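Local coordinates for protein phosphatase YwpJ (Bacillus subtilis, PDB 1NRW) that dephosphorylates five- and six-carbon sugar phosphates, nucleoside monophosphates and, less readily, FMN in vitro, as a magnesium-dependent HAD-superfamily phosphatase, at residues Y102-F107 with N158-L163; A270-N275 with V280-K285; D127-A132 with S139-A144. All coordinates share one frame; numbering follows the deposited sequence.

Contact 1 of 3, residues Y102-F107 with N158-L163; sequences YYYEVF and NSFQEL
Tyr104 and Val106, two residues apart on strand 103-108, face the 3-10 turn at Phe160-Leu163 without any backbone pairing, since the nearest CA atoms, those of Val106 and Phe160, are 9.0 Å apart. The strand is an inner member of the mixed six-stranded sheet of the cap domain of this Cof-family HAD phosphatase, and the turn belongs to the loop leaving edge strand 154-156.

With CG lodged between the backbone N and carbonyl carbon (chi1 69°), the ring of Tyr104 runs out to the loop and crosses the side chain of Phe160 at about a right angle. Its OH meets Phe160 CB at 3.3 Å. The same oxygen is also 3.3 Å from Phe160 N, but the angle is too poor for a hydrogen bond, and both groups bond instead to OE1 of Glu98 on helix 87-99. OE2 of that carboxylate takes Ser159 OG, so Glu98 holds the loop at two points, Phe160 N and Ser159 OG, and ties the strand to it through Tyr104 OH. The Phe160 ring leads off from the strand and meets Tyr91 edge-to-face.

Two residues further along the strand, Val106 meets Leu163, at the end of the 3-10 turn; the two reach toward each other tip to tip, and both also touch Phe172 of strand 172-178. Val106 has CG1 anti to the backbone N (chi1 -172°), which leaves CG2 as the branch meeting Leu163. Only 135 Å² is buried between the segments, consistent with a contact made at two points and filled in by helix 87-99.

Within the turn, Ser159 N donates to Glu162 OE2 at 3.0 Å, coming from above the carboxylate plane, 37° out of it. Across the segments, the apolar pair closes at 4.1 Å between Val106 CG2 and Leu163 CD1.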
loop_
_atom_site.group_PDB
_atom_site.type_symbol
_atom_site.label_atom_id
_atom_site.label_comp_id
_atom_site.label_asym_id
_atom_site.label_seq_id
_atom_site.Cartn_x
_atom_site.Cartn_y
_atom_site.Cartn_z
ATOM N N TYR A 102 -17.669 9.520 5.829
ATOM C CA TYR A 102 -16.767 8.438 5.454
ATOM C C TYR A 102 -15.706 8.390 6.542
ATOM O O TYR A 102 -15.378 9.427 7.119
ATOM C CB TYR A 102 -16.051 8.751 4.140
ATOM C CG TYR A 102 -16.893 8.632 2.898
ATOM C CD1 TYR A 102 -16.961 7.428 2.190
ATOM C CD2 TYR A 102 -17.614 9.724 2.422
ATOM C CE1 TYR A 102 -17.729 7.320 1.031
ATOM C CE2 TYR A 102 -18.383 9.628 1.273
ATOM C CZ TYR A 102 -18.438 8.428 0.582
ATOM O OH TYR A 102 -19.205 8.345 -0.552
ATOM N N TYR A 103 -15.185 7.204 6.847
ATOM C CA TYR A 103 -14.088 7.122 7.803
ATOM C C TYR A 103 -12.919 7.499 6.898
ATOM O O TYR A 103 -12.956 7.210 5.699
ATOM C CB TYR A 103 -13.833 5.690 8.292
ATOM C CG TYR A 103 -14.874 5.074 9.192
ATOM C CD1 TYR A 103 -15.932 5.825 9.703
ATOM C CD2 TYR A 103 -14.804 3.719 9.525
ATOM C CE1 TYR A 103 -16.900 5.235 10.519
ATOM C CE2 TYR A 103 -15.760 3.124 10.340
ATOM C CZ TYR A 103 -16.807 3.885 10.829
ATOM O OH TYR A 103 -17.774 3.286 11.605
ATOM N N TYR A 104 -11.890 8.138 7.436
ATOM C CA TYR A 104 -10.756 8.480 6.591
ATOM C C TYR A 104 -9.444 8.553 7.352
ATOM O O TYR A 104 -9.420 8.752 8.568
ATOM C CB TYR A 104 -11.031 9.788 5.824
ATOM C CG TYR A 104 -11.080 11.046 6.664
ATOM C CD1 TYR A 104 -9.908 11.729 7.000
ATOM C CD2 TYR A 104 -12.294 11.557 7.120
ATOM C CE1 TYR A 104 -9.944 12.889 7.768
ATOM C CE2 TYR A 104 -12.345 12.717 7.891
ATOM C CZ TYR A 104 -11.166 13.376 8.211
ATOM O OH TYR A 104 -11.203 14.519 8.974
ATOM N N GLU A 105 -8.350 8.352 6.628
ATOM C CA GLU A 105 -7.020 8.393 7.213
ATOM C C GLU A 105 -6.173 9.240 6.275
ATOM O O GLU A 105 -6.230 9.065 5.057
ATOM C CB GLU A 105 -6.439 6.980 7.324
ATOM C CG GLU A 105 -7.278 6.046 8.195
ATOM C CD GLU A 105 -6.685 4.653 8.311
ATOM O OE1 GLU A 105 -5.551 4.437 7.829
ATOM O OE2 GLU A 105 -7.355 3.773 8.893
ATOM N N VAL A 106 -5.403 10.161 6.845
ATOM C CA VAL A 106 -4.561 11.048 6.048
ATOM C C VAL A 106 -3.089 10.729 6.276
ATOM O O VAL A 106 -2.539 10.975 7.352
ATOM C CB VAL A 106 -4.821 12.531 6.407
ATOM C CG1 VAL A 106 -4.083 13.444 5.432
ATOM C CG2 VAL A 106 -6.324 12.825 6.368
ATOM N N PHE A 107 -2.455 10.172 5.253
ATOM C CA PHE A 107 -1.046 9.816 5.331
ATOM C C PHE A 107 -0.192 11.037 5.023
ATOM O O PHE A 107 -0.271 11.596 3.932
ATOM C CB PHE A 107 -0.749 8.688 4.342
ATOM C CG PHE A 107 -1.417 7.385 4.701
ATOM C CD1 PHE A 107 -0.735 6.422 5.443
ATOM C CD2 PHE A 107 -2.740 7.148 4.344
ATOM C CE1 PHE A 107 -1.368 5.236 5.829
ATOM C CE2 PHE A 107 -3.385 5.960 4.726
ATOM C CZ PHE A 107 -2.694 5.008 5.469
ATOM N N ASN A 158 -10.032 16.322 15.612
ATOM C CA ASN A 158 -11.476 16.474 15.758
ATOM C C ASN A 158 -12.092 16.719 14.389
ATOM O O ASN A 158 -13.202 16.271 14.106
ATOM C CB ASN A 158 -11.795 17.651 16.687
ATOM C CG ASN A 158 -11.206 17.478 18.075
ATOM O OD1 ASN A 158 -11.560 16.548 18.800
ATOM N ND2 ASN A 158 -10.296 18.374 18.452
ATOM N N SER A 159 -11.357 17.433 13.541
ATOM C CA SER A 159 -11.811 17.750 12.191
ATOM C C SER A 159 -10.615 17.932 11.264
ATOM O O SER A 159 -9.534 18.320 11.705
ATOM C CB SER A 159 -12.643 19.032 12.196
ATOM O OG SER A 159 -13.059 19.371 10.885
ATOM N N PHE A 160 -10.819 17.653 9.981
ATOM C CA PHE A 160 -9.764 17.785 8.977
ATOM C C PHE A 160 -9.268 19.226 8.973
ATOM O O PHE A 160 -8.154 19.515 8.544
ATOM C CB PHE A 160 -10.316 17.437 7.591
ATOM C CG PHE A 160 -11.213 18.499 7.013
ATOM C CD1 PHE A 160 -10.711 19.439 6.117
ATOM C CD2 PHE A 160 -12.549 18.583 7.394
ATOM C CE1 PHE A 160 -11.526 20.452 5.607
ATOM C CE2 PHE A 160 -13.375 19.591 6.892
ATOM C CZ PHE A 160 -12.863 20.528 5.997
ATOM N N GLN A 161 -10.120 20.126 9.451
ATOM C CA GLN A 161 -9.804 21.547 9.507
ATOM C C GLN A 161 -8.476 21.797 10.218
ATOM O O GLN A 161 -7.710 22.680 9.830
ATOM C CB GLN A 161 -10.915 22.289 10.246
ATOM C CG GLN A 161 -11.072 23.735 9.848
ATOM C CD GLN A 161 -11.965 23.896 8.638
ATOM O OE1 GLN A 161 -13.149 23.547 8.674
ATOM N NE2 GLN A 161 -11.407 24.426 7.559
ATOM N N GLU A 162 -8.208 21.007 11.253
ATOM C CA GLU A 162 -6.989 21.139 12.039
ATOM C C GLU A 162 -5.716 20.947 11.232
ATOM O O GLU A 162 -4.641 21.373 11.654
ATOM C CB GLU A 162 -7.002 20.132 13.182
ATOM C CG GLU A 162 -8.089 20.376 14.206
ATOM C CD GLU A 162 -8.222 19.223 15.174
ATOM O OE1 GLU A 162 -7.202 18.823 15.773
ATOM O OE2 GLU A 162 -9.348 18.716 15.335
ATOM N N LEU A 163 -5.826 20.307 10.073
ATOM C CA LEU A 163 -4.647 20.067 9.253
ATOM C C LEU A 163 -4.303 21.261 8.363
ATOM O O LEU A 163 -3.297 21.241 7.647
ATOM C CB LEU A 163 -4.859 18.821 8.391
ATOM C CG LEU A 163 -5.186 17.532 9.154
ATOM C CD1 LEU A 163 -5.351 16.379 8.165
ATOM C CD2 LEU A 163 -4.075 17.228 10.150
#

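Contact 2 of 3, residues A270-N275 with V280-K285; sequences AVTLTN and VAHMMK. With PO4 (phosphate ion), chain C.
Thr272 and His282 join the last strand and last helix of the Rossmann-like HAD core, where the chain leaves edge strand 270-271, turns, and returns as helix 279-286. The segments come nearest at the CA atoms of Thr272 and Met283, 5.9 Å apart.

The central polar link is a hydrogen bond from His282 ND1 to Thr272 OG1, 2.8 Å long, with the oxygen tilted 25° from the imidazole plane. That direction makes ND1 the protonated nitrogen in this bond. Thr272 OG1 is also bonded to the carbonyl oxygen of Gly279, an acceptor, so the hydroxyl is engaged both as acceptor and as donor near the start of the helix. Its position follows from OG1 lying anti to the backbone N (chi1 -173°).

Leu273 crosses the imidazole at about a right angle and makes a CH-pi contact: its CG lies 4.1 Å from the ring centroid over one face, offset toward the rim. Thr272 at the edge and Leu273 over the face together probably limit rotation of the ring, which also meets that of His286. Farther along, one water joins the segments, donating to Asn275 O at 3.0 Å and accepting from Val280 N at 3.3 Å.

At the far end of the helix, Lys285 NZ holds phosphate O2 at 2.9 Å, and His286 NE2 binds the same ion. Both residues are assigned to phosphate binding, although this ion probably came from the crystallisation liquor.

Helix 279-286 packs Met283 on strands 6-10 and 253-256 and Met284 on helix 24-35, while strand 270-271 pairs with strand 253-256.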
loop_
_atom_site.group_PDB
_atom_site.type_symbol
_atom_site.label_atom_id
_atom_site.label_comp_id
_atom_site.label_asym_id
_atom_site.label_seq_id
_atom_site.Cartn_x
_atom_site.Cartn_y
_atom_site.Cartn_z
ATOM N N ALA A 270 2.320 -14.045 -14.873
ATOM C CA ALA A 270 2.593 -15.238 -14.085
ATOM C C ALA A 270 1.753 -15.187 -12.815
ATOM O O ALA A 270 1.355 -14.109 -12.369
ATOM C CB ALA A 270 4.084 -15.308 -13.731
ATOM N N VAL A 271 1.467 -16.356 -12.248
ATOM C CA VAL A 271 0.678 -16.435 -11.025
ATOM C C VAL A 271 1.428 -17.329 -10.058
ATOM O O VAL A 271 1.914 -18.398 -10.438
ATOM C CB VAL A 271 -0.726 -17.039 -11.283
ATOM C CG1 VAL A 271 -1.549 -17.028 -9.997
ATOM C CG2 VAL A 271 -1.439 -16.248 -12.376
ATOM N N THR A 272 1.531 -16.892 -8.808
ATOM C CA THR A 272 2.239 -17.667 -7.803
ATOM C C THR A 272 1.263 -18.201 -6.749
ATOM O O THR A 272 0.046 -18.114 -6.921
ATOM C CB THR A 272 3.361 -16.808 -7.154
ATOM O OG1 THR A 272 4.165 -17.623 -6.293
ATOM C CG2 THR A 272 2.764 -15.648 -6.356
ATOM N N LEU A 273 1.799 -18.778 -5.677
ATOM C CA LEU A 273 0.978 -19.338 -4.607
ATOM C C LEU A 273 0.343 -18.217 -3.780
ATOM O O LEU A 273 0.618 -17.044 -4.011
ATOM C CB LEU A 273 1.841 -20.222 -3.699
ATOM C CG LEU A 273 2.728 -21.233 -4.440
ATOM C CD1 LEU A 273 3.555 -22.037 -3.451
ATOM C CD2 LEU A 273 1.851 -22.148 -5.278
ATOM N N THR A 274 -0.515 -18.575 -2.828
ATOM C CA THR A 274 -1.148 -17.558 -1.982
ATOM C C THR A 274 -0.109 -16.964 -1.038
ATOM O O THR A 274 0.974 -17.530 -0.851
ATOM C CB THR A 274 -2.279 -18.144 -1.109
ATOM O OG1 THR A 274 -1.725 -19.084 -0.178
ATOM C CG2 THR A 274 -3.322 -18.830 -1.967
ATOM N N ASN A 275 -0.437 -15.829 -0.427
ATOM C CA ASN A 275 0.505 -15.216 0.497
ATOM C C ASN A 275 0.838 -16.175 1.632
ATOM O O ASN A 275 1.994 -16.269 2.047
ATOM C CB ASN A 275 -0.038 -13.882 1.040
ATOM C CG ASN A 275 -1.402 -14.006 1.712
ATOM O OD1 ASN A 275 -2.191 -14.901 1.406
ATOM N ND2 ASN A 275 -1.693 -13.077 2.618
ATOM N N VAL A 280 5.484 -15.185 -2.408
ATOM C CA VAL A 280 6.613 -14.335 -2.761
ATOM C C VAL A 280 7.885 -15.177 -2.892
ATOM O O VAL A 280 8.645 -15.015 -3.852
ATOM C CB VAL A 280 6.809 -13.203 -1.724
ATOM C CG1 VAL A 280 8.087 -12.445 -2.017
ATOM C CG2 VAL A 280 5.612 -12.244 -1.788
ATOM N N ALA A 281 8.115 -16.082 -1.944
ATOM C CA ALA A 281 9.291 -16.947 -2.015
ATOM C C ALA A 281 9.202 -17.845 -3.260
ATOM O O ALA A 281 10.191 -18.024 -3.980
ATOM C CB ALA A 281 9.398 -17.801 -0.756
ATOM N N HIS A 282 8.017 -18.399 -3.519
ATOM C CA HIS A 282 7.829 -19.263 -4.687
ATOM C C HIS A 282 8.173 -18.510 -5.967
ATOM O O HIS A 282 8.831 -19.050 -6.856
ATOM C CB HIS A 282 6.387 -19.788 -4.762
ATOM C CG HIS A 282 6.076 -20.509 -6.040
ATOM N ND1 HIS A 282 5.602 -19.865 -7.161
ATOM C CD2 HIS A 282 6.218 -21.812 -6.387
ATOM C CE1 HIS A 282 5.464 -20.738 -8.145
ATOM N NE2 HIS A 282 5.831 -21.927 -7.701
HETATM N N MSE A 283 7.731 -17.262 -6.063
HETATM C CA MSE A 283 8.028 -16.466 -7.245
HETATM C C MSE A 283 9.538 -16.290 -7.405
HETATM O O MSE A 283 10.083 -16.451 -8.494
HETATM C CB MSE A 283 7.374 -15.093 -7.145
HETATM C CG MSE A 283 7.821 -14.148 -8.241
HETATM SE SE MSE A 283 7.397 -12.334 -7.800
HETATM C CE MSE A 283 8.492 -12.161 -6.221
HETATM N N MSE A 284 10.213 -15.949 -6.310
HETATM C CA MSE A 284 11.658 -15.746 -6.343
HETATM C C MSE A 284 12.431 -16.949 -6.856
HETATM O O MSE A 284 13.371 -16.811 -7.643
HETATM C CB MSE A 284 12.177 -15.401 -4.944
HETATM C CG MSE A 284 11.722 -14.058 -4.437
HETATM SE SE MSE A 284 12.501 -12.659 -5.487
HETATM C CE MSE A 284 11.324 -12.731 -6.999
ATOM N N LYS A 285 12.030 -18.130 -6.408
ATOM C CA LYS A 285 12.721 -19.354 -6.778
ATOM C C LYS A 285 12.188 -20.086 -7.995
ATOM O O LYS A 285 12.939 -20.797 -8.660
ATOM C CB LYS A 285 12.708 -20.323 -5.592
ATOM C CG LYS A 285 13.344 -19.762 -4.326
ATOM C CD LYS A 285 13.371 -20.791 -3.200
ATOM C CE LYS A 285 11.970 -21.197 -2.771
ATOM N NZ LYS A 285 12.006 -22.134 -1.610
HETATM P P PO4 C . 11.126 -25.405 -2.846
HETATM O O1 PO4 C . 11.181 -26.544 -3.794
HETATM O O2 PO4 C . 11.231 -24.128 -3.594
HETATM O O3 PO4 C . 9.837 -25.439 -2.108
HETATM O O4 PO4 C . 12.252 -25.506 -1.884
HETATM O O HOH W 1 3.817 -14.612 0.323
#

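Contact 3 of 3, residues D127-A132 with S139-A144; sequences DRFRSA and SVLKQA
An alpha-alpha hairpin of the cap domain brings Phe129 of helix 118-132 against Leu141 and Ala144 of helix 138-150. The axes of the two short segments approach to 9.6 Å, and their N-to-C directions differ by 141°, a splayed antiparallel pair.

Phe129 reaches across with CG anti to its carbonyl carbon (chi1 -86°) and slides past Leu141 in the opposing direction. The backbone oxygen of Leu141 sits over one face of the ring, 3.9 Å above its plane and offset toward the rim, while Leu141 CD2 meets ring atom CD2 of Phe129 at 3.9 Å. Ala144 CB comes to 3.3 Å from Phe129 CE2, a tight approach, met obliquely to the ring. The other leucine branch, CD1, touches Arg130 CG at 3.7 Å, so the aliphatic part of the arginine borders the apolar patch. No hydrogen bond crosses between the segments.

Shortening Phe129 to an alanine would probably open a gap beside Ala144 and Leu141 and leave His20, which stacks on the phenylalanine ring, without its partner.

On the first helix, Ser131 OG donates to Asp127 O at 2.7 Å, tilted 29° from the carbonyl plane, while Ser131 N reaches the same oxygen from the opposite face.

The Phe129 side chain is about 6 Å from that of Asp12, a ligand of the calcium ion bound here. That nearness puts Phe129 at the boundary with the catalytic core, while the antiparallel crossing and short connection are those of a helical hairpin in a HAD cap.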
loop_
_atom_site.group_PDB
_atom_site.type_symbol
_atom_site.label_atom_id
_atom_site.label_comp_id
_atom_site.label_asym_id
_atom_site.label_seq_id
_atom_site.Cartn_x
_atom_site.Cartn_y
_atom_site.Cartn_z
ATOM N N ASP A 127 -10.978 -4.944 7.328
ATOM C CA ASP A 127 -11.413 -5.011 5.934
ATOM C C ASP A 127 -10.210 -5.329 5.035
ATOM O O ASP A 127 -10.339 -6.055 4.049
ATOM C CB ASP A 127 -12.065 -3.686 5.517
ATOM C CG ASP A 127 -12.543 -3.693 4.067
ATOM O OD1 ASP A 127 -13.261 -4.638 3.671
ATOM O OD2 ASP A 127 -12.209 -2.747 3.323
ATOM N N ARG A 128 -9.043 -4.784 5.376
ATOM C CA ARG A 128 -7.831 -5.054 4.599
ATOM C C ARG A 128 -7.511 -6.550 4.672
ATOM O O ARG A 128 -7.273 -7.191 3.647
ATOM C CB ARG A 128 -6.631 -4.284 5.156
ATOM C CG ARG A 128 -6.635 -2.774 4.977
ATOM C CD ARG A 128 -5.403 -2.234 5.708
ATOM N NE ARG A 128 -5.217 -0.784 5.655
ATOM C CZ ARG A 128 -4.656 -0.129 4.642
ATOM N NH1 ARG A 128 -4.230 -0.783 3.570
ATOM N NH2 ARG A 128 -4.474 1.183 4.726
ATOM N N PHE A 129 -7.491 -7.086 5.893
ATOM C CA PHE A 129 -7.199 -8.499 6.137
ATOM C C PHE A 129 -8.170 -9.405 5.384
ATOM O O PHE A 129 -7.761 -10.307 4.660
ATOM C CB PHE A 129 -7.315 -8.843 7.632
ATOM C CG PHE A 129 -6.065 -8.596 8.440
ATOM C CD1 PHE A 129 -5.755 -7.321 8.913
ATOM C CD2 PHE A 129 -5.224 -9.661 8.780
ATOM C CE1 PHE A 129 -4.637 -7.106 9.717
ATOM C CE2 PHE A 129 -4.095 -9.461 9.586
ATOM C CZ PHE A 129 -3.802 -8.181 10.057
ATOM N N ARG A 130 -9.466 -9.169 5.578
ATOM C CA ARG A 130 -10.494 -9.985 4.939
ATOM C C ARG A 130 -10.504 -9.914 3.418
ATOM O O ARG A 130 -10.806 -10.900 2.749
ATOM C CB ARG A 130 -11.877 -9.600 5.476
ATOM C CG ARG A 130 -12.020 -9.806 6.977
ATOM C CD ARG A 130 -13.402 -9.410 7.474
ATOM N NE ARG A 130 -14.445 -10.270 6.928
ATOM C CZ ARG A 130 -15.733 -10.170 7.242
ATOM N NH1 ARG A 130 -16.140 -9.243 8.099
ATOM N NH2 ARG A 130 -16.613 -11.005 6.704
ATOM N N SER A 131 -10.184 -8.750 2.868
ATOM C CA SER A 131 -10.180 -8.598 1.420
ATOM C C SER A 131 -9.028 -9.367 0.791
ATOM O O SER A 131 -9.170 -9.937 -0.290
ATOM C CB SER A 131 -10.086 -7.116 1.044
ATOM O OG SER A 131 -11.240 -6.422 1.491
ATOM N N ALA A 132 -7.891 -9.385 1.481
ATOM C CA ALA A 132 -6.703 -10.077 0.993
ATOM C C ALA A 132 -6.862 -11.588 1.098
ATOM O O ALA A 132 -6.437 -12.326 0.208
ATOM C CB ALA A 132 -5.481 -9.634 1.783
ATOM N N SER A 139 -11.576 -15.164 13.191
ATOM C CA SER A 139 -10.932 -14.972 14.487
ATOM C C SER A 139 -9.428 -14.774 14.337
ATOM O O SER A 139 -8.826 -13.970 15.049
ATOM C CB SER A 139 -11.209 -16.164 15.409
ATOM O OG SER A 139 -10.561 -17.335 14.945
ATOM N N VAL A 140 -8.819 -15.511 13.414
ATOM C CA VAL A 140 -7.385 -15.378 13.185
ATOM C C VAL A 140 -7.110 -13.983 12.631
ATOM O O VAL A 140 -6.170 -13.309 13.056
ATOM C CB VAL A 140 -6.869 -16.445 12.186
ATOM C CG1 VAL A 140 -5.405 -16.194 11.858
ATOM C CG2 VAL A 140 -7.036 -17.834 12.785
ATOM N N LEU A 141 -7.948 -13.544 11.696
ATOM C CA LEU A 141 -7.794 -12.224 11.091
ATOM C C LEU A 141 -7.993 -11.089 12.097
ATOM O O LEU A 141 -7.258 -10.103 12.086
ATOM C CB LEU A 141 -8.782 -12.045 9.934
ATOM C CG LEU A 141 -8.663 -12.991 8.734
ATOM C CD1 LEU A 141 -9.622 -12.539 7.645
ATOM C CD2 LEU A 141 -7.230 -12.984 8.205
ATOM N N LYS A 142 -8.991 -11.219 12.962
ATOM C CA LYS A 142 -9.255 -10.182 13.953
ATOM C C LYS A 142 -8.105 -10.054 14.945
ATOM O O LYS A 142 -7.666 -8.945 15.256
ATOM C CB LYS A 142 -10.557 -10.475 14.704
ATOM C CG LYS A 142 -10.871 -9.481 15.822
ATOM C CD LYS A 142 -12.302 -9.662 16.325
ATOM C CE LYS A 142 -12.595 -8.800 17.550
ATOM N NZ LYS A 142 -11.779 -9.210 18.728
ATOM N N GLN A 143 -7.616 -11.187 15.440
ATOM C CA GLN A 143 -6.517 -11.170 16.400
ATOM C C GLN A 143 -5.307 -10.479 15.799
ATOM O O GLN A 143 -4.643 -9.680 16.459
ATOM C CB GLN A 143 -6.128 -12.592 16.816
ATOM C CG GLN A 143 -4.928 -12.630 17.757
ATOM C CD GLN A 143 -4.496 -14.040 18.120
ATOM O OE1 GLN A 143 -5.262 -14.808 18.706
ATOM N NE2 GLN A 143 -3.261 -14.386 17.773
ATOM N N ALA A 144 -5.022 -10.795 14.541
ATOM C CA ALA A 144 -3.887 -10.201 13.852
ATOM C C ALA A 144 -4.132 -8.720 13.583
ATOM O O ALA A 144 -3.215 -7.906 13.684
ATOM C CB ALA A 144 -3.626 -10.940 12.547
#

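How the contacts relate
Contacts 1 and 3 belong to the cap and contact 2 to the Rossmann-like core. Along the chain, contact 3 is nested inside the loop closed by contact 1, and contact 2 follows both. Centres of contacts 1 and 3 are 24 Å apart, those of 2 and 3 are 21 Å apart, and those of 1 and 2, on opposite sides of the chain's centre, 37 Å. Helix 118-132 connects the first pair, since Tyr103 and Glu105 of contact 1's strand pack on its Val124. Asn259 links the other pair, bonding Ala132 O and Asn275 N. Contact 3 thus stands between cap sheet and core, near the metal site.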